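PDB 6D7Y: hemagglutinin from Pseudomonas aeruginosa, which is the toxic C-terminal tip of CdiA, which probably inhibits neighbouring bacteria on contact and is countered by a partner immunity protein. Local coordinates for residues G14-G19 against G42-A47; K52-A57 against R81-N86. All coordinates share one frame; numbering follows the deposited sequence.

Contact 1. Residues G14-G19 against G42-A47; sequences GSTVIG and GWNEQA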
ATOM      1  N   GLY A  14     -14.787   8.838  -0.076  1.00 34.28           N
ATOM      2  CA  GLY A  14     -14.426   9.478  -1.351  1.00 35.04           C
ATOM      3  C   GLY A  14     -13.437   8.749  -2.253  1.00 33.13           C
ATOM      4  O   GLY A  14     -13.215   9.155  -3.394  1.00 33.16           O
ATOM      5  N   SER A  15     -12.820   7.696  -1.739  1.00 31.26           N
ATOM      6  CA  SER A  15     -11.865   6.917  -2.502  1.00 30.68           C
ATOM      7  C   SER A  15     -12.011   5.479  -2.033  1.00 30.08           C
ATOM      8  O   SER A  15     -13.147   4.998  -1.873  1.00 29.55           O
ATOM      9  CB  SER A  15     -10.450   7.461  -2.280  1.00 28.95           C
ATOM     10  OG  SER A  15      -9.494   6.718  -3.041  1.00 29.32           O
ATOM     11  N   THR A  16     -10.873   4.795  -1.851  1.00 28.72           N
ATOM     12  CA  THR A  16     -10.821   3.429  -1.337  1.00 28.71           C
ATOM     13  C   THR A  16      -9.763   3.367  -0.237  1.00 26.03           C
ATOM     14  O   THR A  16      -8.990   4.303  -0.074  1.00 24.69           O
ATOM     15  CB  THR A  16     -10.439   2.420  -2.433  1.00 30.31           C
ATOM     16  OG1 THR A  16      -9.164   2.767  -3.001  1.00 28.76           O
ATOM     17  CG2 THR A  16     -11.502   2.411  -3.532  1.00 33.63           C
ATOM     18  N   VAL A  17      -9.750   2.280   0.531  1.00 24.88           N
ATOM     19  CA  VAL A  17      -8.724   2.111   1.568  1.00 24.75           C
ATOM     20  C   VAL A  17      -7.330   2.274   0.939  1.00 22.92           C
ATOM     21  O   VAL A  17      -6.503   3.035   1.441  1.00 21.66           O
ATOM     22  CB  VAL A  17      -8.840   0.746   2.277  1.00 25.18           C
ATOM     23  CG1 VAL A  17      -7.672   0.514   3.219  1.00 24.89           C
ATOM     24  CG2 VAL A  17     -10.169   0.637   3.013  1.00 26.84           C
ATOM     25  N   ILE A  18      -7.092   1.616  -0.190  1.00 23.01           N
ATOM     26  CA  ILE A  18      -5.769   1.700  -0.821  1.00 22.26           C
ATOM     27  C   ILE A  18      -5.497   3.061  -1.467  1.00 24.21           C
ATOM     28  O   ILE A  18      -4.352   3.519  -1.475  1.00 22.00           O
ATOM     29  CB  ILE A  18      -5.519   0.511  -1.779  1.00 23.67           C
ATOM     30  CG1 ILE A  18      -4.009   0.338  -2.026  1.00 24.89           C
ATOM     31  CG2 ILE A  18      -6.359   0.652  -3.062  1.00 24.52           C
ATOM     32  CD1 ILE A  18      -3.645  -0.954  -2.720  1.00 28.26           C
ATOM     33  N   GLY A  19      -6.538   3.723  -1.978  1.00 23.81           N
ATOM     34  CA  GLY A  19      -6.376   5.049  -2.569  1.00 24.61           C
ATOM     35  C   GLY A  19      -5.948   6.037  -1.487  1.00 23.87           C
ATOM     36  O   GLY A  19      -5.020   6.826  -1.685  1.00 24.94           O
ATOM     37  N   GLY A  42      -9.534   8.825  -9.066  1.00 44.13           N
ATOM     38  CA  GLY A  42      -8.374   8.203  -9.716  1.00 43.51           C
ATOM     39  C   GLY A  42      -7.348   7.565  -8.784  1.00 39.19           C
ATOM     40  O   GLY A  42      -6.539   6.744  -9.233  1.00 40.00           O
ATOM     41  N   TRP A  43      -7.369   7.949  -7.506  1.00 33.74           N
ATOM     42  CA  TRP A  43      -6.428   7.439  -6.484  1.00 30.77           C
ATOM     43  C   TRP A  43      -6.357   5.923  -6.420  1.00 27.16           C
ATOM     44  O   TRP A  43      -5.257   5.346  -6.321  1.00 28.74           O
ATOM     45  CB  TRP A  43      -6.849   7.949  -5.109  1.00 29.84           C
ATOM     46  CG  TRP A  43      -6.614   9.403  -4.849  1.00 30.28           C
ATOM     47  CD1 TRP A  43      -6.284  10.368  -5.759  1.00 33.39           C
ATOM     48  CD2 TRP A  43      -6.864  10.086  -3.623  1.00 28.73           C
ATOM     49  NE1 TRP A  43      -6.207  11.591  -5.146  1.00 32.67           N
ATOM     50  CE2 TRP A  43      -6.568  11.451  -3.835  1.00 31.63           C
ATOM     51  CE3 TRP A  43      -7.275   9.673  -2.352  1.00 28.68           C
ATOM     52  CZ2 TRP A  43      -6.680  12.418  -2.815  1.00 31.94           C
ATOM     53  CZ3 TRP A  43      -7.386  10.627  -1.334  1.00 28.61           C
ATOM     54  CH2 TRP A  43      -7.097  11.987  -1.579  1.00 30.33           C
ATOM     55  N   ASN A  44      -7.523   5.278  -6.451  1.00 38.52           N
ATOM     56  CA  ASN A  44      -7.568   3.830  -6.372  1.00 37.62           C
ATOM     57  C   ASN A  44      -6.776   3.167  -7.485  1.00 37.60           C
ATOM     58  O   ASN A  44      -6.023   2.231  -7.233  1.00 36.73           O
ATOM     59  CB  ASN A  44      -8.994   3.300  -6.414  1.00 38.77           C
ATOM     60  CG  ASN A  44      -9.047   1.807  -6.224  1.00 39.62           C
ATOM     61  OD1 ASN A  44      -8.733   1.309  -5.160  1.00 38.47           O
ATOM     62  ND2 ASN A  44      -9.444   1.086  -7.263  1.00 41.58           N
ATOM     63  N   GLU A  45      -6.949   3.634  -8.720  1.00 38.10           N
ATOM     64  CA  GLU A  45      -6.233   3.028  -9.832  1.00 40.09           C
ATOM     65  C   GLU A  45      -4.725   3.244  -9.751  1.00 38.21           C
ATOM     66  O   GLU A  45      -3.964   2.350 -10.090  1.00 38.27           O
ATOM     67  CB  GLU A  45      -6.764   3.542 -11.172  1.00 43.47           C
ATOM     68  CG  GLU A  45      -6.172   2.883 -12.428  1.00 48.16           C
ATOM     69  CD  GLU A  45      -6.486   1.387 -12.599  1.00 51.15           C
ATOM     70  OE1 GLU A  45      -6.919   0.710 -11.634  1.00 52.78           O
ATOM     71  OE2 GLU A  45      -6.274   0.875 -13.719  1.00 56.42           O
ATOM     72  N   GLN A  46      -4.298   4.426  -9.317  1.00 37.01           N
ATOM     73  CA  GLN A  46      -2.870   4.714  -9.193  1.00 36.99           C
ATOM     74  C   GLN A  46      -2.264   3.863  -8.089  1.00 35.67           C
ATOM     75  O   GLN A  46      -1.094   3.480  -8.156  1.00 35.98           O
ATOM     76  CB  GLN A  46      -2.630   6.182  -8.854  1.00 37.31           C
ATOM     77  CG  GLN A  46      -3.177   7.149  -9.898  1.00 39.74           C
ATOM     78  CD  GLN A  46      -2.917   8.592  -9.516  1.00 41.07           C
ATOM     79  OE1 GLN A  46      -1.762   9.010  -9.369  1.00 42.25           O
ATOM     80  NE2 GLN A  46      -3.991   9.373  -9.376  1.00 41.53           N
ATOM     81  N   ALA A  47      -3.068   3.599  -7.072  1.00 34.66           N
ATOM     82  CA  ALA A  47      -2.618   2.796  -5.938  1.00 34.43           C
ATOM     83  C   ALA A  47      -2.555   1.311  -6.307  1.00 35.34           C
ATOM     84  O   ALA A  47      -1.654   0.598  -5.858  1.00 34.70           O
ATOM     85  CB  ALA A  47      -3.501   3.046  -4.732  1.00 34.14           C
TER
HETATM   86  O   HOH W   1     -10.167   6.365  -5.599  1.00 35.57           O

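Contact 2. Residues K52-A57 against R81-N86; sequences KEIVRA and RGVRLN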
ATOM      1  N   LYS A  52       0.266  -3.791  -7.625  1.00 36.98           N
ATOM      2  CA  LYS A  52       0.645  -4.833  -8.592  1.00 39.24           C
ATOM      3  C   LYS A  52       2.145  -4.834  -8.891  1.00 38.37           C
ATOM      4  O   LYS A  52       2.747  -5.898  -9.058  1.00 39.20           O
ATOM      5  CB  LYS A  52      -0.157  -4.717  -9.886  1.00 42.23           C
ATOM      6  CG  LYS A  52      -1.611  -5.103  -9.714  1.00 44.62           C
ATOM      7  CD  LYS A  52      -2.363  -5.069 -11.036  1.00 48.63           C
ATOM      8  CE  LYS A  52      -3.830  -5.443 -10.843  1.00 51.14           C
ATOM      9  NZ  LYS A  52      -4.006  -6.805 -10.260  1.00 53.17           N
ATOM     10  N   GLU A  53       2.741  -3.653  -8.974  1.00 37.03           N
ATOM     11  CA  GLU A  53       4.187  -3.558  -9.198  1.00 37.17           C
ATOM     12  C   GLU A  53       4.985  -4.180  -8.049  1.00 35.23           C
ATOM     13  O   GLU A  53       5.920  -4.958  -8.282  1.00 35.10           O
ATOM     14  CB  GLU A  53       4.622  -2.114  -9.425  1.00 37.84           C
ATOM     15  CG  GLU A  53       4.205  -1.571 -10.794  1.00 40.97           C
ATOM     16  CD  GLU A  53       4.586  -0.119 -11.037  1.00 42.61           C
ATOM     17  OE1 GLU A  53       4.972   0.589 -10.087  1.00 42.82           O
ATOM     18  OE2 GLU A  53       4.492   0.326 -12.205  1.00 46.09           O
ATOM     19  N   ILE A  54       4.594  -3.856  -6.817  1.00 33.58           N
ATOM     20  CA  ILE A  54       5.263  -4.372  -5.619  1.00 32.84           C
ATOM     21  C   ILE A  54       5.146  -5.892  -5.537  1.00 33.70           C
ATOM     22  O   ILE A  54       6.103  -6.575  -5.182  1.00 33.69           O
ATOM     23  CB  ILE A  54       4.717  -3.688  -4.336  1.00 32.06           C
ATOM     24  CG1 ILE A  54       5.018  -2.180  -4.384  1.00 31.67           C
ATOM     25  CG2 ILE A  54       5.350  -4.297  -3.089  1.00 32.28           C
ATOM     26  CD1 ILE A  54       4.224  -1.324  -3.407  1.00 31.85           C
ATOM     27  N   VAL A  55       3.972  -6.411  -5.865  1.00 35.39           N
ATOM     28  CA  VAL A  55       3.733  -7.843  -5.862  1.00 37.99           C
ATOM     29  C   VAL A  55       4.590  -8.572  -6.909  1.00 39.21           C
ATOM     30  O   VAL A  55       5.124  -9.632  -6.621  1.00 39.78           O
ATOM     31  CB  VAL A  55       2.239  -8.154  -6.109  1.00 40.25           C
ATOM     32  CG1 VAL A  55       2.005  -9.638  -6.350  1.00 43.38           C
ATOM     33  CG2 VAL A  55       1.408  -7.666  -4.937  1.00 40.45           C
ATOM     34  N   ARG A  56       4.737  -8.002  -8.099  1.00 40.85           N
ATOM     35  CA  ARG A  56       5.513  -8.686  -9.162  1.00 44.03           C
ATOM     36  C   ARG A  56       7.034  -8.506  -9.060  1.00 42.73           C
ATOM     37  O   ARG A  56       7.787  -9.274  -9.663  1.00 43.24           O
ATOM     38  CB  ARG A  56       5.035  -8.304 -10.573  1.00 47.60           C
ATOM     39  CG  ARG A  56       5.346  -6.893 -11.034  1.00 48.25           C
ATOM     40  CD  ARG A  56       5.000  -6.715 -12.505  1.00 53.02           C
ATOM     41  NE  ARG A  56       3.574  -6.926 -12.776  1.00 56.23           N
ATOM     42  CZ  ARG A  56       2.629  -5.980 -12.761  1.00 57.08           C
ATOM     43  NH1 ARG A  56       2.919  -4.710 -12.487  1.00 55.82           N
ATOM     44  NH2 ARG A  56       1.370  -6.310 -13.032  1.00 60.15           N
ATOM     45  N   ALA A  57       7.475  -7.498  -8.313  1.00 40.59           N
ATOM     46  CA  ALA A  57       8.902  -7.225  -8.144  1.00 40.48           C
ATOM     47  C   ALA A  57       9.611  -8.319  -7.337  1.00 40.97           C
ATOM     48  O   ALA A  57       8.970  -9.025  -6.574  1.00 39.95           O
ATOM     49  CB  ALA A  57       9.102  -5.890  -7.457  1.00 39.33           C
ATOM     50  N   ARG A  81       9.330   1.467  -1.640  1.00 24.29           N
ATOM     51  CA  ARG A  81       7.926   1.134  -1.547  1.00 23.41           C
ATOM     52  C   ARG A  81       7.747  -0.246  -0.913  1.00 22.58           C
ATOM     53  O   ARG A  81       8.577  -1.139  -1.056  1.00 21.44           O
ATOM     54  CB  ARG A  81       7.290   1.101  -2.928  1.00 24.48           C
ATOM     55  CG  ARG A  81       7.342   2.414  -3.694  1.00 27.13           C
ATOM     56  CD  ARG A  81       6.715   2.223  -5.069  1.00 29.18           C
ATOM     57  NE  ARG A  81       7.472   1.274  -5.883  1.00 29.24           N
ATOM     58  CZ  ARG A  81       7.048   0.706  -7.005  1.00 31.56           C
ATOM     59  NH1 ARG A  81       5.836   0.950  -7.493  1.00 31.70           N
ATOM     60  NH2 ARG A  81       7.859  -0.108  -7.665  1.00 34.64           N
ATOM     61  N   GLY A  82       6.627  -0.426  -0.239  1.00 19.23           N
ATOM     62  CA  GLY A  82       6.349  -1.686   0.361  1.00 18.62           C
ATOM     63  C   GLY A  82       4.867  -1.839   0.621  1.00 18.13           C
ATOM     64  O   GLY A  82       4.133  -0.858   0.610  1.00 18.02           O
ATOM     65  N   VAL A  83       4.455  -3.078   0.875  1.00 17.49           N
ATOM     66  CA  VAL A  83       3.034  -3.404   1.191  1.00 18.53           C
ATOM     67  C   VAL A  83       2.984  -4.233   2.458  1.00 16.54           C
ATOM     68  O   VAL A  83       3.835  -5.103   2.689  1.00 17.12           O
ATOM     69  CB  VAL A  83       2.375  -4.185   0.047  1.00 20.92           C
ATOM     70  CG1 VAL A  83       1.024  -4.764   0.465  1.00 22.91           C
ATOM     71  CG2 VAL A  83       2.192  -3.275  -1.159  1.00 23.79           C
ATOM     72  N   ARG A  84       1.984  -3.931   3.291  1.00 16.02           N
ATOM     73  CA  ARG A  84       1.743  -4.625   4.521  1.00 15.23           C
ATOM     74  C   ARG A  84       0.351  -5.225   4.408  1.00 14.76           C
ATOM     75  O   ARG A  84      -0.602  -4.538   4.041  1.00 14.42           O
ATOM     76  CB  ARG A  84       1.797  -3.676   5.710  1.00 15.07           C
ATOM     77  CG  ARG A  84       1.408  -4.274   7.058  1.00 16.13           C
ATOM     78  CD  ARG A  84       1.587  -3.246   8.170  1.00 16.90           C
ATOM     79  NE  ARG A  84       3.000  -3.098   8.535  1.00 18.06           N
ATOM     80  CZ  ARG A  84       3.531  -2.054   9.177  1.00 19.18           C
ATOM     81  NH1 ARG A  84       2.809  -0.970   9.415  1.00 18.82           N
ATOM     82  NH2 ARG A  84       4.847  -2.057   9.471  1.00 21.25           N
ATOM     83  N   LEU A  85       0.288  -6.514   4.679  1.00 14.73           N
ATOM     84  CA  LEU A  85      -0.940  -7.270   4.680  1.00 16.39           C
ATOM     85  C   LEU A  85      -1.204  -7.814   6.075  1.00 16.42           C
ATOM     86  O   LEU A  85      -0.281  -8.091   6.854  1.00 15.11           O
ATOM     87  CB  LEU A  85      -0.809  -8.475   3.758  1.00 17.38           C
ATOM     88  CG  LEU A  85      -0.439  -8.282   2.294  1.00 18.13           C
ATOM     89  CD1 LEU A  85      -0.427  -9.639   1.595  1.00 20.39           C
ATOM     90  CD2 LEU A  85      -1.386  -7.322   1.596  1.00 18.98           C
ATOM     91  N   ASN A  86      -2.481  -7.952   6.410  1.00 16.61           N
ATOM     92  CA  ASN A  86      -2.834  -8.642   7.626  1.00 16.99           C
ATOM     93  C   ASN A  86      -2.514 -10.117   7.408  1.00 17.21           C
ATOM     94  O   ASN A  86      -2.334 -10.583   6.258  1.00 17.01           O
ATOM     95  CB  ASN A  86      -4.338  -8.461   7.903  1.00 18.23           C
ATOM     96  CG  ASN A  86      -4.673  -7.036   8.229  1.00 18.62           C
ATOM     97  OD1 ASN A  86      -4.119  -6.464   9.177  1.00 20.39           O
ATOM     98  ND2 ASN A  86      -5.577  -6.454   7.476  1.00 19.85           N
TER

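Contact 1. Residues G14-G19 against G42-A47
T16 shows how one hydroxyl can cap one helix and tie it to another. It stands at the N-cap of helix 17-28, with OG1 in the crowded position between its backbone N and carbonyl carbon (chi1 58°). From there OG1 accepts the amide hydrogen of G19 N at 3.0 Å, with an N-H...O angle of 148°. The same oxygen donates its proton across the contact, T16 OG1 to N44 OD1, at only 2.6 Å. The two side chains cross at about a right angle, and the hydroxyl lies 27° above the amide plane. N44 CG, anti to its backbone N, carries the carboxamide back to T16, while ND2 of the same group is hydrogen-bonded to Q9 OE1, so both ends of the amide are held.

A water makes a second, indirect bridge. It lies 2.7 Å from S15 OG and accepts from the backbone N of N44 at 3.0 Å.

Van der Waals packing flanks these bonds. I18 touches helix 40-56 with two branches: CG1 makes the apolar contact, 3.9 Å from A47 CB, while CG2 comes to 3.2 Å from N44 OD1, a carbon-oxygen contact helping to enclose it. On the other flank, also carbon to oxygen, S15 OG is 3.6 Å from W43 CB and the indole CE3 reaches toward G19 O. Between them the backbones come close, G19 CA to N44 CA being 4.2 Å; a beta-carbon at G19 would crowd W43 CB and N44 N and run into S15 OG.

Strand 15-16, paired antiparallel with 11-12, runs straight into helix 17-28, and the contact sets this junction against helix 40-56. Further along that helix 17-28, L22 touches A47 and S23 W43, while F94 of strand 91-95 packs against both I18 and A47.

Contact 2. Residues K52-A57 against R81-N86
A salt bridge between E53 and R81 links the last turn of helix 40-56 to the residue just before strand 82-86, part of a helix-on-sheet alpha/beta fold whose antiparallel four-stranded meander follows the helices. R81 NH1 donates to E53 OE1 at 2.8 Å with an N-H...O angle of 151°, meeting the anti lone pair, the one turned away from OE2. The carboxylate sits at the guanidinium edge, yet the two planes are 77° apart, so a single N-H makes the link. Both charges have further partners: OE2 of E53 makes a salt bridge with K49, R81 NH2 one with D79, and R81 NH1 a hydrogen bond with H50. Such sharing would be expected to keep both groups ionised.

The torsions bring the groups together. E53 runs extended beyond CG, whereas R81 bends at chi3 (-64°), which brings its guanidinium to E53, so that I54 CG1 sits over one guanidinium face.

Inward from the charges, I54 is the residue of the helix that packs on the strand, against V83. It has W33 and L77 beside it as well, and V83 continues the core to F94. I54 CG2 meets V83 CG2 at 3.8 Å; the tip of the isoleucine goes further, CD1 reaching 3.9 Å from R81 CB and 3.6 Å from V83 CG2.

Helix 40-56 serves both contacts, which lie in series along the chain on opposite sides of its centre, with their own centres about 15 Å apart and their nearest atoms about 5 Å apart. Contact 1 sets a strand end and the helix start that follows it against helix 40-56, partly buried and farther out; its chemistry is neutral, built on a capping hydroxyl, an amide and a bridging water. Contact 2 is helix against sheet and more deeply placed, pairing a charged network with a branched aliphatic core. Strand 91-95 lies beside both, through F94. One helix thus joins the helical part to the sheet.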